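Long-range contacts in bifunctional autolysin (Staphylococcus aureus subsp. aureus Mu50, PDB 6FXO), which hydrolyses cell-wall peptidoglycan, probably cleaving its glycan strands with an N-acetylglucosaminidase domain of glycoside hydrolase family 73: residues 122-127 with 143-148; 86-91 with 170-175; 93-98 with 174-179; 71-76 with 105-110; 75-80 with 231-236. One frame throughout, in Å; residues are numbered along the deposited sequence.

Contact 1 (122-127 with 143-148)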
# COMPACT_ATOMS: atom_id res chain seq x y z
N SER A 122 -6.97 -6.54 -16.79
CA SER A 122 -5.66 -6.59 -17.45
C SER A 122 -5.45 -7.84 -18.26
O SER A 122 -5.89 -8.90 -17.85
CB SER A 122 -4.53 -6.47 -16.43
OG SER A 122 -3.82 -7.67 -16.14
N GLN A 123 -4.76 -7.72 -19.41
CA GLN A 123 -4.51 -8.89 -20.22
C GLN A 123 -3.64 -9.89 -19.46
O GLN A 123 -3.81 -11.10 -19.58
CB GLN A 123 -3.88 -8.46 -21.58
CG GLN A 123 -3.54 -9.56 -22.62
CD GLN A 123 -4.71 -10.31 -23.23
OE1 GLN A 123 -5.29 -9.94 -24.25
NE2 GLN A 123 -5.04 -11.41 -22.57
N LEU A 124 -2.72 -9.36 -18.62
CA LEU A 124 -1.84 -10.20 -17.83
C LEU A 124 -2.60 -11.07 -16.81
O LEU A 124 -2.17 -12.17 -16.50
CB LEU A 124 -0.87 -9.28 -17.07
CG LEU A 124 0.61 -9.65 -17.09
CD1 LEU A 124 1.15 -9.64 -18.50
CD2 LEU A 124 1.38 -8.65 -16.24
N ALA A 125 -3.73 -10.56 -16.33
CA ALA A 125 -4.61 -11.20 -15.35
C ALA A 125 -5.65 -11.97 -16.07
O ALA A 125 -6.20 -12.93 -15.54
CB ALA A 125 -5.27 -10.14 -14.48
N LYS A 126 -5.94 -11.52 -17.28
CA LYS A 126 -6.94 -12.17 -18.12
C LYS A 126 -6.39 -13.56 -18.48
O LYS A 126 -7.14 -14.47 -18.84
CB LYS A 126 -7.19 -11.35 -19.40
CG LYS A 126 -8.39 -10.41 -19.29
CD LYS A 126 -8.89 -9.90 -20.65
CE LYS A 126 -10.08 -8.97 -20.51
NZ LYS A 126 -10.61 -8.52 -21.83
N GLY A 127 -5.06 -13.70 -18.36
CA GLY A 127 -4.38 -14.94 -18.66
C GLY A 127 -4.08 -15.00 -20.15
O GLY A 127 -3.07 -15.56 -20.57
N TYR A 143 -2.23 -18.70 -18.86
CA TYR A 143 -1.45 -18.59 -17.63
C TYR A 143 -1.80 -17.13 -17.14
O TYR A 143 -2.16 -16.32 -17.97
CB TYR A 143 0.04 -18.91 -17.98
CG TYR A 143 0.26 -20.34 -18.45
CD1 TYR A 143 -0.05 -20.74 -19.75
CD2 TYR A 143 0.78 -21.31 -17.60
CE1 TYR A 143 0.15 -22.04 -20.18
CE2 TYR A 143 0.98 -22.62 -18.02
CZ TYR A 143 0.66 -22.99 -19.31
OH TYR A 143 0.85 -24.29 -19.73
N HIS A 144 -1.71 -16.81 -15.81
CA HIS A 144 -2.04 -15.48 -15.23
C HIS A 144 -1.03 -14.65 -14.39
O HIS A 144 -0.03 -15.17 -13.92
CB HIS A 144 -3.28 -15.71 -14.34
CG HIS A 144 -4.43 -16.31 -15.05
ND1 HIS A 144 -5.50 -15.54 -15.50
CD2 HIS A 144 -4.70 -17.59 -15.41
CE1 HIS A 144 -6.36 -16.35 -16.11
NE2 HIS A 144 -5.90 -17.58 -16.07
N ASN A 145 -1.35 -13.34 -14.18
CA ASN A 145 -0.48 -12.46 -13.42
C ASN A 145 -1.24 -11.36 -12.78
O ASN A 145 -1.53 -10.36 -13.44
CB ASN A 145 0.48 -11.78 -14.32
CG ASN A 145 1.81 -11.67 -13.71
OD1 ASN A 145 1.98 -11.13 -12.60
ND2 ASN A 145 2.79 -12.07 -14.41
N VAL A 146 -1.60 -11.52 -11.52
CA VAL A 146 -2.34 -10.40 -10.97
C VAL A 146 -1.47 -9.32 -10.30
O VAL A 146 -2.00 -8.33 -9.79
CB VAL A 146 -3.45 -10.93 -10.05
CG1 VAL A 146 -4.35 -11.89 -10.81
CG2 VAL A 146 -2.85 -11.61 -8.82
N PHE A 147 -0.15 -9.49 -10.31
CA PHE A 147 0.72 -8.50 -9.68
C PHE A 147 1.77 -7.72 -10.51
O PHE A 147 2.61 -7.05 -9.92
CB PHE A 147 1.41 -9.10 -8.44
CG PHE A 147 0.53 -9.13 -7.21
CD1 PHE A 147 -0.05 -10.30 -6.78
CD2 PHE A 147 0.27 -7.97 -6.49
CE1 PHE A 147 -0.87 -10.33 -5.66
CE2 PHE A 147 -0.54 -7.99 -5.38
CZ PHE A 147 -1.12 -9.17 -4.97
N GLY A 148 1.74 -7.81 -11.84
CA GLY A 148 2.68 -7.11 -12.66
C GLY A 148 4.07 -7.69 -12.49
O GLY A 148 5.02 -6.99 -12.79
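Leu124 lies alongside Asn145, both side chains pointing the same way, with Leu124 CG 3.5 Å from Asn145 CB. The branched leucine thus rests on the aliphatic root of the asparagine, while the amide beyond has its own partners: OD1 accepts from Ile149 N, and ND2 gives a weak bond to Gly160 O. The backbones meet at the same place, where Asn145 N donates a weak, bent bond (118°) to Leu124 O. His144 supplies a straighter link. Its chi1 of -56° sets CG beside its own backbone N, and from the ring edge ND1 donates to Ala125 O at 2.7 Å and 161°. The oxygen lies in the ring plane, but the donor stands well above the plane of the carbonyl. Gly127 CA covers one face of the same ring, 3.6 Å from its centroid and shifted toward the rim, a CH-pi contact. Glycine suits this place twice over: its phi is positive, and a CB would run into the imidazole. Ser122 caps the short turn, its OG accepting from Ala125 N at 2.9 Å. Farther along, Ala125 CB touches Val146 CG1. The short helix 123-126 and the loop 143-148 beside it sit against the helical body: His144 packs on Val172 and Ala175 of helix 172-180, Val146 reaches Ile176, and Phe147 packs on Leu109, His112 and Ala113 of helix 106-116.

Contact 2 (86-91 with 170-175); sequences GVLENQ and DTVSKA
The loop 86-91 passes the first turn of helix 172-180 without any hydrogen bond across the contact, Leu88 CA coming within 6.8 Å of Val172 CA and Gln91 CA within 6.2 Å of Ser173 CA. Val172 carries the meeting, because its two methyl branches serve different neighbours. CG1, anti to the backbone N (chi1 -170°), faces Leu88 CD1 at 4.1 Å, the two side chains crossing at about a right angle; CG2, beside that N, approaches Val87 CB at 4.2 Å. A beta-branched residue suits this position, since both methyls are held close to the backbone and meet different residues of the loop. Gln91 comes across the same valine: its chain bends at chi2 (-95°), carrying CD toward the valine, and NE2 stands 3.2 Å from Val172 CB. The other end of that amide turns back to its own loop, where OE1 accepts a weak bond from Asn90 N. Ahead of the helix, Asp170 OD2 is gripped by two donors, Lys174 NZ in a salt bridge of 3.0 Å on the syn side and Thr171 OG1 at 2.8 Å from above the carboxylate plane. Thr171 occupies the N-cap position, yet its hydroxyl makes no capping bond and is spent on the aspartate. An acidic group just before a helix start would be favoured by the helix dipole. Leu88 also packs on Phe95 and Val146, so this is the apolar docking of an interhelical loop on the N terminus of helix 172-180, which belongs to the family's lysozyme-clan region.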
# COMPACT_ATOMS: atom_id res chain seq x y z
N GLY A 86 -14.00 -8.56 -12.85
CA GLY A 86 -13.35 -9.30 -13.93
C GLY A 86 -12.93 -10.60 -13.27
O GLY A 86 -13.70 -11.18 -12.51
N VAL A 87 -11.69 -11.03 -13.50
CA VAL A 87 -11.23 -12.27 -12.88
C VAL A 87 -11.09 -11.84 -11.40
O VAL A 87 -11.51 -10.74 -11.08
CB VAL A 87 -9.89 -12.73 -13.49
CG1 VAL A 87 -10.10 -13.25 -14.90
CG2 VAL A 87 -8.88 -11.59 -13.49
N LEU A 88 -10.56 -12.65 -10.49
CA LEU A 88 -10.47 -12.14 -9.09
C LEU A 88 -11.84 -11.96 -8.45
O LEU A 88 -11.90 -11.70 -7.25
CB LEU A 88 -9.85 -10.71 -9.03
CG LEU A 88 -8.43 -10.46 -8.56
CD1 LEU A 88 -7.41 -11.11 -9.49
CD2 LEU A 88 -8.18 -8.92 -8.60
N GLU A 89 -12.94 -12.10 -9.23
CA GLU A 89 -14.30 -11.95 -8.78
C GLU A 89 -14.43 -12.70 -7.48
O GLU A 89 -14.92 -12.16 -6.49
CB GLU A 89 -15.22 -12.56 -9.86
CG GLU A 89 -16.57 -11.91 -10.06
CD GLU A 89 -17.74 -12.86 -9.83
OE1 GLU A 89 -18.19 -13.48 -10.82
OE2 GLU A 89 -18.20 -12.98 -8.68
N ASN A 90 -13.96 -13.93 -7.45
CA ASN A 90 -14.05 -14.68 -6.22
C ASN A 90 -12.64 -14.73 -5.70
O ASN A 90 -11.87 -13.83 -6.00
CB ASN A 90 -14.67 -16.08 -6.43
CG ASN A 90 -15.95 -16.22 -5.64
OD1 ASN A 90 -17.01 -15.78 -6.09
ND2 ASN A 90 -15.96 -16.81 -4.45
N GLN A 91 -12.30 -15.77 -4.98
CA GLN A 91 -10.99 -16.00 -4.38
C GLN A 91 -10.48 -15.08 -3.31
O GLN A 91 -9.31 -14.72 -3.29
CB GLN A 91 -9.86 -16.24 -5.44
CG GLN A 91 -9.79 -15.38 -6.71
CD GLN A 91 -10.49 -16.00 -7.91
OE1 GLN A 91 -11.67 -15.75 -8.17
NE2 GLN A 91 -9.78 -16.85 -8.63
N ASP A 170 -1.47 -21.09 -13.91
CA ASP A 170 -2.47 -21.51 -14.90
C ASP A 170 -3.90 -21.16 -14.48
O ASP A 170 -4.82 -21.26 -15.29
CB ASP A 170 -2.34 -23.02 -15.20
CG ASP A 170 -2.45 -23.94 -14.00
OD1 ASP A 170 -1.39 -24.30 -13.43
OD2 ASP A 170 -3.58 -24.32 -13.63
N THR A 171 -4.07 -20.74 -13.23
CA THR A 171 -5.40 -20.39 -12.72
C THR A 171 -5.29 -19.14 -11.86
O THR A 171 -4.21 -18.84 -11.34
CB THR A 171 -5.97 -21.54 -11.89
OG1 THR A 171 -5.65 -22.78 -12.53
CG2 THR A 171 -7.47 -21.44 -11.71
N VAL A 172 -6.40 -18.43 -11.69
CA VAL A 172 -6.38 -17.22 -10.88
C VAL A 172 -6.02 -17.34 -9.40
O VAL A 172 -5.33 -16.47 -8.88
CB VAL A 172 -7.72 -16.48 -11.06
CG1 VAL A 172 -7.66 -15.09 -10.43
CG2 VAL A 172 -8.09 -16.38 -12.53
N SER A 173 -6.46 -18.41 -8.70
CA SER A 173 -6.10 -18.50 -7.29
C SER A 173 -4.61 -18.66 -7.14
O SER A 173 -4.01 -18.21 -6.17
CB SER A 173 -6.82 -19.68 -6.63
OG SER A 173 -6.13 -20.16 -5.48
N LYS A 174 -4.03 -19.29 -8.15
CA LYS A 174 -2.61 -19.60 -8.30
C LYS A 174 -1.78 -18.36 -8.60
O LYS A 174 -0.73 -18.19 -7.98
CB LYS A 174 -2.40 -20.66 -9.40
CG LYS A 174 -2.77 -22.10 -9.00
CD LYS A 174 -2.70 -23.09 -10.19
CE LYS A 174 -3.00 -24.52 -9.78
NZ LYS A 174 -2.97 -25.48 -10.93
N ALA A 175 -2.22 -17.50 -9.55
CA ALA A 175 -1.40 -16.33 -9.81
C ALA A 175 -1.36 -15.52 -8.53
O ALA A 175 -0.35 -14.89 -8.20
CB ALA A 175 -1.98 -15.50 -10.94

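Contact 3 (93-98 with 174-179)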
# COMPACT_ATOMS: atom_id res chain seq x y z
N ALA A 93 -10.39 -16.08 -0.70
CA ALA A 93 -9.83 -17.20 -0.02
C ALA A 93 -8.44 -17.31 -0.47
O ALA A 93 -7.55 -17.54 0.35
CB ALA A 93 -10.60 -18.45 -0.41
N ALA A 94 -8.22 -17.18 -1.78
CA ALA A 94 -6.84 -17.29 -2.23
C ALA A 94 -6.09 -16.12 -1.63
O ALA A 94 -4.90 -16.22 -1.31
CB ALA A 94 -6.77 -17.23 -3.74
N PHE A 95 -6.81 -15.01 -1.46
CA PHE A 95 -6.21 -13.83 -0.89
C PHE A 95 -5.97 -13.93 0.59
O PHE A 95 -4.91 -13.50 1.05
CB PHE A 95 -7.03 -12.54 -1.19
CG PHE A 95 -6.67 -11.78 -2.45
CD1 PHE A 95 -5.48 -11.06 -2.55
CD2 PHE A 95 -7.51 -11.82 -3.55
CE1 PHE A 95 -5.14 -10.42 -3.73
CE2 PHE A 95 -7.17 -11.16 -4.73
CZ PHE A 95 -5.99 -10.47 -4.81
N ASN A 96 -6.92 -14.54 1.35
CA ASN A 96 -6.64 -14.60 2.77
C ASN A 96 -5.44 -15.46 2.97
O ASN A 96 -4.63 -15.30 3.90
CB ASN A 96 -7.86 -15.17 3.47
CG ASN A 96 -7.93 -14.79 4.92
OD1 ASN A 96 -7.51 -15.60 5.76
ND2 ASN A 96 -8.41 -13.57 5.29
N LYS A 97 -5.30 -16.35 2.06
CA LYS A 97 -4.20 -17.30 2.05
C LYS A 97 -2.90 -16.59 1.81
O LYS A 97 -1.94 -16.85 2.55
CB LYS A 97 -4.41 -18.39 0.98
CG LYS A 97 -3.77 -19.75 1.30
CD LYS A 97 -3.31 -20.49 0.02
CE LYS A 97 -2.74 -21.87 0.29
NZ LYS A 97 -2.12 -22.50 -0.93
N ALA A 98 -2.83 -15.70 0.79
CA ALA A 98 -1.57 -15.05 0.61
C ALA A 98 -1.31 -14.20 1.80
O ALA A 98 -0.14 -14.04 2.19
CB ALA A 98 -1.60 -14.22 -0.66
N LYS A 174 -4.03 -19.29 -8.15
CA LYS A 174 -2.61 -19.60 -8.30
C LYS A 174 -1.78 -18.36 -8.60
O LYS A 174 -0.73 -18.19 -7.98
CB LYS A 174 -2.40 -20.66 -9.40
CG LYS A 174 -2.77 -22.10 -9.00
CD LYS A 174 -2.70 -23.09 -10.19
CE LYS A 174 -3.00 -24.52 -9.78
NZ LYS A 174 -2.97 -25.48 -10.93
N ALA A 175 -2.22 -17.50 -9.55
CA ALA A 175 -1.40 -16.33 -9.81
C ALA A 175 -1.36 -15.52 -8.53
O ALA A 175 -0.35 -14.89 -8.20
CB ALA A 175 -1.98 -15.50 -10.94
N ILE A 176 -2.47 -15.55 -7.80
CA ILE A 176 -2.50 -14.81 -6.56
C ILE A 176 -1.53 -15.37 -5.52
O ILE A 176 -0.86 -14.59 -4.83
CB ILE A 176 -3.95 -14.86 -6.01
CG1 ILE A 176 -4.83 -13.99 -6.86
CG2 ILE A 176 -4.00 -14.46 -4.52
CD1 ILE A 176 -6.37 -14.15 -6.70
N VAL A 177 -1.40 -16.71 -5.43
CA VAL A 177 -0.48 -17.14 -4.41
C VAL A 177 0.94 -16.88 -4.74
O VAL A 177 1.67 -16.35 -3.91
CB VAL A 177 -0.70 -18.58 -3.89
CG1 VAL A 177 0.06 -18.79 -2.58
CG2 VAL A 177 -2.19 -18.85 -3.69
N GLY A 178 1.34 -17.19 -5.96
CA GLY A 178 2.71 -16.93 -6.29
C GLY A 178 3.04 -15.46 -6.43
O GLY A 178 4.17 -15.09 -6.05
N GLY A 179 2.07 -14.58 -6.91
CA GLY A 179 2.45 -13.19 -7.02
C GLY A 179 2.54 -12.56 -5.67
O GLY A 179 3.33 -11.62 -5.46
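Ile176 buries more of its surface here than any other residue, wedged between Ala94 and Phe95 of the facing helix. Its first torsion (chi1 -72°) sets CG1 beside the backbone N and leaves CG2 anti to that N. CG2 is then poised over the centre of one face of the Phe95 ring, 4.2 Å from the centroid and only 9° off the ring normal, a CH-pi contact. The same methyl also touches Ala94, with CB at 4.0 Å. At the far end of the isoleucine, CD1 meets Phe95 CE2 at 3.7 Å, so one branched side chain engages the ring by two methyls. Val177, next in burial, faces the more open flank, where its CG2 lies 4.2 Å from Lys97 CD: the lysine lends its aliphatic chain to the valine, as suits a residue at the edge of an interface. Alanines make the close approach possible. Ala94 and Ala98 both point at the other helix with nothing longer than a methyl, and Ala98 CA comes within 5.5 Å of Val177 CA. Phe95 also reaches Leu109, Ile110 and Ala113 of helix 106-116, which continues the apolar cluster. The axes of the two segments run nearly parallel, 13° apart at a closest approach of 9.0 Å. This is alanine-lined packing of neighbouring parallel helices in the interior of a helical domain, one belonging to the lysozyme clan.

Contact 4 (71-76 with 105-110); sequences QNISID and NEVYLI
Glu106 folds back toward Gln71 in the model, chi1 (16°, nearly eclipsed) placing CG and a bent chi2 (-95°) placing CD near the loop backbone. This fold is uncertain, because the carboxylate sits too close to Gln71 O. OE2 accepts from Gln71 N at 2.9 Å, a bond that shares the doubt. Ile73 takes the opposite course, its CG1 beside the backbone N and CD1 stretched beyond it by an anti chi2 (-179°). It slides past Glu106 and crosses Val107 at about a right angle, with Ile73 CD1 3.9 Å from Val107 CG1 and 4.1 Å from Glu106 CG. The isoleucine is long enough to reach the helix, while the compact valine offers it a methyl. Polar groups on either segment are joined through a third residue: Tyr228 OH is hydrogen-bonded to both Gln71 OE1 and Asn105 ND2. Gln71 NE2 has partners too, Glu233 OE2 and Val234 O, so this buried amide is satisfied at both ends. Asn105 uses its OD1 as the N-cap of helix 106-116, accepting from Tyr108 N at 3.1 Å in the carbonyl plane and more weakly from Val107 N. Ser74 caps helix 75-82, OG accepting from Lys77 N and, weakly, from Asp76 N. The arrangement is the lead-in to one side-chain-capped helix, with an inverse gamma turn at Asn72, packed on the first turn of another within the helical part of the fold.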
# COMPACT_ATOMS: atom_id res chain seq x y z
N GLN A 71 -5.36 -9.03 9.18
CA GLN A 71 -6.54 -8.86 9.96
C GLN A 71 -7.29 -10.05 9.49
O GLN A 71 -7.14 -10.48 8.36
CB GLN A 71 -7.29 -7.61 9.53
CG GLN A 71 -8.10 -7.00 10.64
CD GLN A 71 -8.76 -5.73 10.19
OE1 GLN A 71 -8.12 -4.70 10.01
NE2 GLN A 71 -10.04 -5.75 9.99
N ASN A 72 -8.08 -10.60 10.32
CA ASN A 72 -8.82 -11.77 9.86
C ASN A 72 -10.10 -11.37 9.23
O ASN A 72 -11.16 -11.72 9.74
CB ASN A 72 -9.06 -12.73 11.00
CG ASN A 72 -7.77 -13.10 11.64
OD1 ASN A 72 -6.96 -13.76 11.01
ND2 ASN A 72 -7.51 -12.71 12.88
N ILE A 73 -10.04 -10.64 8.12
CA ILE A 73 -11.32 -10.26 7.53
C ILE A 73 -11.99 -11.52 6.99
O ILE A 73 -11.32 -12.39 6.45
CB ILE A 73 -11.16 -9.11 6.49
CG1 ILE A 73 -10.21 -8.04 7.08
CG2 ILE A 73 -12.52 -8.47 6.19
CD1 ILE A 73 -9.98 -6.84 6.16
N SER A 74 -13.31 -11.63 7.14
CA SER A 74 -13.93 -12.85 6.62
C SER A 74 -13.75 -13.01 5.10
O SER A 74 -13.85 -12.02 4.38
CB SER A 74 -15.41 -12.88 6.97
OG SER A 74 -16.23 -13.47 5.97
N ILE A 75 -13.46 -14.25 4.63
CA ILE A 75 -13.29 -14.50 3.23
C ILE A 75 -14.61 -14.18 2.50
O ILE A 75 -14.57 -13.79 1.34
CB ILE A 75 -12.84 -15.97 3.06
CG1 ILE A 75 -11.47 -16.17 3.74
CG2 ILE A 75 -12.80 -16.35 1.59
CD1 ILE A 75 -10.93 -17.60 3.70
N ASP A 76 -15.76 -14.35 3.19
CA ASP A 76 -17.03 -14.05 2.52
C ASP A 76 -17.15 -12.58 2.25
O ASP A 76 -17.68 -12.17 1.21
CB ASP A 76 -18.23 -14.42 3.41
CG ASP A 76 -18.96 -15.69 3.03
OD1 ASP A 76 -19.23 -16.50 3.94
OD2 ASP A 76 -19.22 -15.89 1.83
N ASN A 105 -1.00 -7.37 5.59
CA ASN A 105 -2.41 -6.90 5.65
C ASN A 105 -3.06 -7.24 4.30
O ASN A 105 -2.50 -6.97 3.24
CB ASN A 105 -2.47 -5.37 5.96
CG ASN A 105 -3.84 -4.78 5.98
OD1 ASN A 105 -4.38 -4.61 4.86
ND2 ASN A 105 -4.50 -4.43 7.17
N GLU A 106 -4.32 -7.79 4.41
CA GLU A 106 -5.12 -8.19 3.27
C GLU A 106 -5.56 -7.14 2.38
O GLU A 106 -5.56 -7.36 1.17
CB GLU A 106 -6.35 -9.08 3.67
CG GLU A 106 -6.73 -9.08 5.14
CD GLU A 106 -6.11 -10.24 5.92
OE1 GLU A 106 -6.73 -11.33 5.98
OE2 GLU A 106 -5.01 -10.04 6.47
N VAL A 107 -5.99 -5.99 2.94
CA VAL A 107 -6.43 -4.93 2.04
C VAL A 107 -5.24 -4.39 1.21
O VAL A 107 -5.44 -4.00 0.09
CB VAL A 107 -7.23 -3.79 2.71
CG1 VAL A 107 -8.34 -4.37 3.58
CG2 VAL A 107 -6.31 -2.88 3.51
N TYR A 108 -4.02 -4.42 1.77
CA TYR A 108 -2.87 -3.94 1.07
C TYR A 108 -2.58 -4.83 -0.08
O TYR A 108 -2.11 -4.35 -1.13
CB TYR A 108 -1.66 -3.86 2.01
CG TYR A 108 -0.38 -3.34 1.37
CD1 TYR A 108 -0.16 -1.97 1.21
CD2 TYR A 108 0.61 -4.21 0.97
CE1 TYR A 108 1.01 -1.50 0.67
CE2 TYR A 108 1.80 -3.73 0.42
CZ TYR A 108 2.00 -2.38 0.27
OH TYR A 108 3.17 -1.89 -0.27
N LEU A 109 -2.85 -6.14 0.12
CA LEU A 109 -2.59 -7.07 -0.97
C LEU A 109 -3.62 -6.96 -2.09
O LEU A 109 -3.23 -7.01 -3.26
CB LEU A 109 -2.58 -8.48 -0.44
CG LEU A 109 -1.73 -9.51 -1.12
CD1 LEU A 109 -0.27 -9.22 -0.84
CD2 LEU A 109 -2.09 -10.89 -0.52
N ILE A 110 -4.95 -6.83 -1.73
CA ILE A 110 -5.92 -6.75 -2.72
C ILE A 110 -5.84 -5.41 -3.51
O ILE A 110 -5.87 -5.46 -4.73
CB ILE A 110 -7.28 -6.85 -2.01
CG1 ILE A 110 -7.52 -8.25 -1.48
CG2 ILE A 110 -8.50 -6.32 -2.91
CD1 ILE A 110 -8.76 -8.20 -0.56

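Contact 5 (75-80 with 231-236); sequences IDKINQ and IGEVGK
Lys77 reaches over the end of helix 216-231 and lays its methylene chain against Gly232 and Glu233. After an anti chi2, chi3 (146°) sets CE 3.0 Å from Gly232 O, and chi4 (86°) turns NZ, which lies 3.8 Å from that oxygen. Glu233 crosses the lysine at about a right angle. Its CG is anti to the backbone N (chi1 -153°), the chain bends at chi2, and OE1 stops 4.0 Å from Lys77 CE. The other oxygen is engaged: OE2 forms a salt bridge with Lys236 NZ at 3.0 Å. Gly232 is the residue at which the chain leaves the helix, with positive phi. Only glycine is comfortable at such backbone angles, and a CB there would also press on Lys77 CE. Beneath the polar layer, Ile78 turns its tip inward, where CD1 meets Ile231 CG2 at 4.4 Å, a light apolar touch; Ile78 also packs on Ile110 and Ile231 on Val107. The two layers suit their residues, flexible lysine at the surface and branched isoleucines facing the interior. No hydrogen bond joins the segments, and with Lys77 NZ 4.7 Å from Glu233 OE1 the opposite charges are neighbours without direct contact. Their attraction is therefore likely to be modest and diffuse; the rest is van der Waals contact of the lysine methylenes and of the two isoleucines.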
# COMPACT_ATOMS: atom_id res chain seq x y z
N ILE A 75 -13.46 -14.25 4.63
CA ILE A 75 -13.29 -14.50 3.23
C ILE A 75 -14.61 -14.18 2.50
O ILE A 75 -14.57 -13.79 1.34
CB ILE A 75 -12.84 -15.97 3.06
CG1 ILE A 75 -11.47 -16.17 3.74
CG2 ILE A 75 -12.80 -16.35 1.59
CD1 ILE A 75 -10.93 -17.60 3.70
N ASP A 76 -15.76 -14.35 3.19
CA ASP A 76 -17.03 -14.05 2.52
C ASP A 76 -17.15 -12.58 2.25
O ASP A 76 -17.68 -12.17 1.21
CB ASP A 76 -18.23 -14.42 3.41
CG ASP A 76 -18.96 -15.69 3.03
OD1 ASP A 76 -19.23 -16.50 3.94
OD2 ASP A 76 -19.22 -15.89 1.83
N LYS A 77 -16.69 -11.78 3.21
CA LYS A 77 -16.74 -10.33 3.08
C LYS A 77 -15.88 -9.89 1.95
O LYS A 77 -16.21 -8.91 1.26
CB LYS A 77 -16.30 -9.66 4.42
CG LYS A 77 -17.46 -9.14 5.29
CD LYS A 77 -16.98 -8.54 6.63
CE LYS A 77 -17.84 -7.40 7.09
NZ LYS A 77 -19.06 -7.67 7.87
N ILE A 78 -14.78 -10.63 1.73
CA ILE A 78 -13.92 -10.24 0.65
C ILE A 78 -14.59 -10.51 -0.67
O ILE A 78 -14.62 -9.62 -1.51
CB ILE A 78 -12.53 -10.91 0.76
CG1 ILE A 78 -11.61 -10.13 1.72
CG2 ILE A 78 -11.87 -10.94 -0.58
CD1 ILE A 78 -12.19 -9.72 3.05
N ASN A 79 -15.15 -11.70 -0.84
CA ASN A 79 -15.81 -11.95 -2.12
C ASN A 79 -16.97 -11.01 -2.35
O ASN A 79 -17.23 -10.66 -3.49
CB ASN A 79 -16.28 -13.37 -2.28
CG ASN A 79 -15.13 -14.31 -2.32
OD1 ASN A 79 -14.34 -14.30 -3.26
ND2 ASN A 79 -14.97 -15.17 -1.35
N GLN A 80 -17.66 -10.58 -1.28
CA GLN A 80 -18.76 -9.68 -1.58
C GLN A 80 -18.20 -8.42 -2.25
O GLN A 80 -18.90 -7.79 -3.04
CB GLN A 80 -19.59 -9.34 -0.34
CG GLN A 80 -21.06 -9.71 -0.49
N ILE A 231 -15.49 -2.96 1.63
CA ILE A 231 -15.38 -4.28 2.14
C ILE A 231 -16.21 -4.51 3.32
O ILE A 231 -16.72 -5.59 3.44
CB ILE A 231 -13.91 -4.58 2.47
CG1 ILE A 231 -13.16 -4.99 1.23
CG2 ILE A 231 -13.82 -5.67 3.49
CD1 ILE A 231 -11.69 -4.92 1.52
N GLY A 232 -16.42 -3.54 4.15
CA GLY A 232 -17.26 -3.85 5.29
C GLY A 232 -16.55 -3.95 6.60
O GLY A 232 -17.06 -4.50 7.56
N GLU A 233 -15.35 -3.45 6.66
CA GLU A 233 -14.58 -3.46 7.86
C GLU A 233 -13.87 -2.16 8.07
O GLU A 233 -13.95 -1.25 7.27
CB GLU A 233 -13.54 -4.61 7.86
CG GLU A 233 -13.18 -5.08 9.27
CD GLU A 233 -13.64 -6.49 9.61
OE1 GLU A 233 -14.85 -6.71 9.72
OE2 GLU A 233 -12.77 -7.34 9.82
N VAL A 234 -13.16 -2.10 9.19
CA VAL A 234 -12.35 -1.00 9.71
C VAL A 234 -10.98 -1.58 10.23
O VAL A 234 -10.90 -2.75 10.60
CB VAL A 234 -13.12 -0.32 10.88
CG1 VAL A 234 -12.29 0.80 11.50
CG2 VAL A 234 -14.47 0.21 10.42
N GLY A 235 -9.89 -0.76 10.22
CA GLY A 235 -8.59 -1.23 10.70
C GLY A 235 -8.49 -1.41 12.20
O GLY A 235 -9.16 -0.73 12.96
N LYS A 236 -7.64 -2.27 12.61
CA LYS A 236 -7.43 -2.56 14.02
C LYS A 236 -6.05 -2.36 14.58
O LYS A 236 -5.93 -2.24 15.79
CB LYS A 236 -7.85 -4.02 14.31
CG LYS A 236 -9.34 -4.24 14.52
CD LYS A 236 -9.89 -5.23 13.49
CE LYS A 236 -11.32 -5.67 13.75
NZ LYS A 236 -11.89 -6.45 12.60

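Overall arrangement
From the N terminus, contacts 4 and 5 open almost together at the start of helix 75-82. Contact 4 closes a short loop at helix 106-116, whereas contact 5 waits until residues 231-236 and so encloses contacts 1, 2 and 3. Contacts 2 and 3 begin on either side of the start of helix 92-102 and end on the same helix, 172-180; contact 4 crosses both. Contact 1 opens only after contact 4 has closed, its small loop nested inside those of contacts 2, 3 and 5. Contacts 1, 2 and 3 adjoin around helix 172-180, contacts 4 and 5 tie helix 75-82 and its lead-in to helix 106-116 and to the end of helix 216-231, and helices 92-102 and 106-116 connect the two groups.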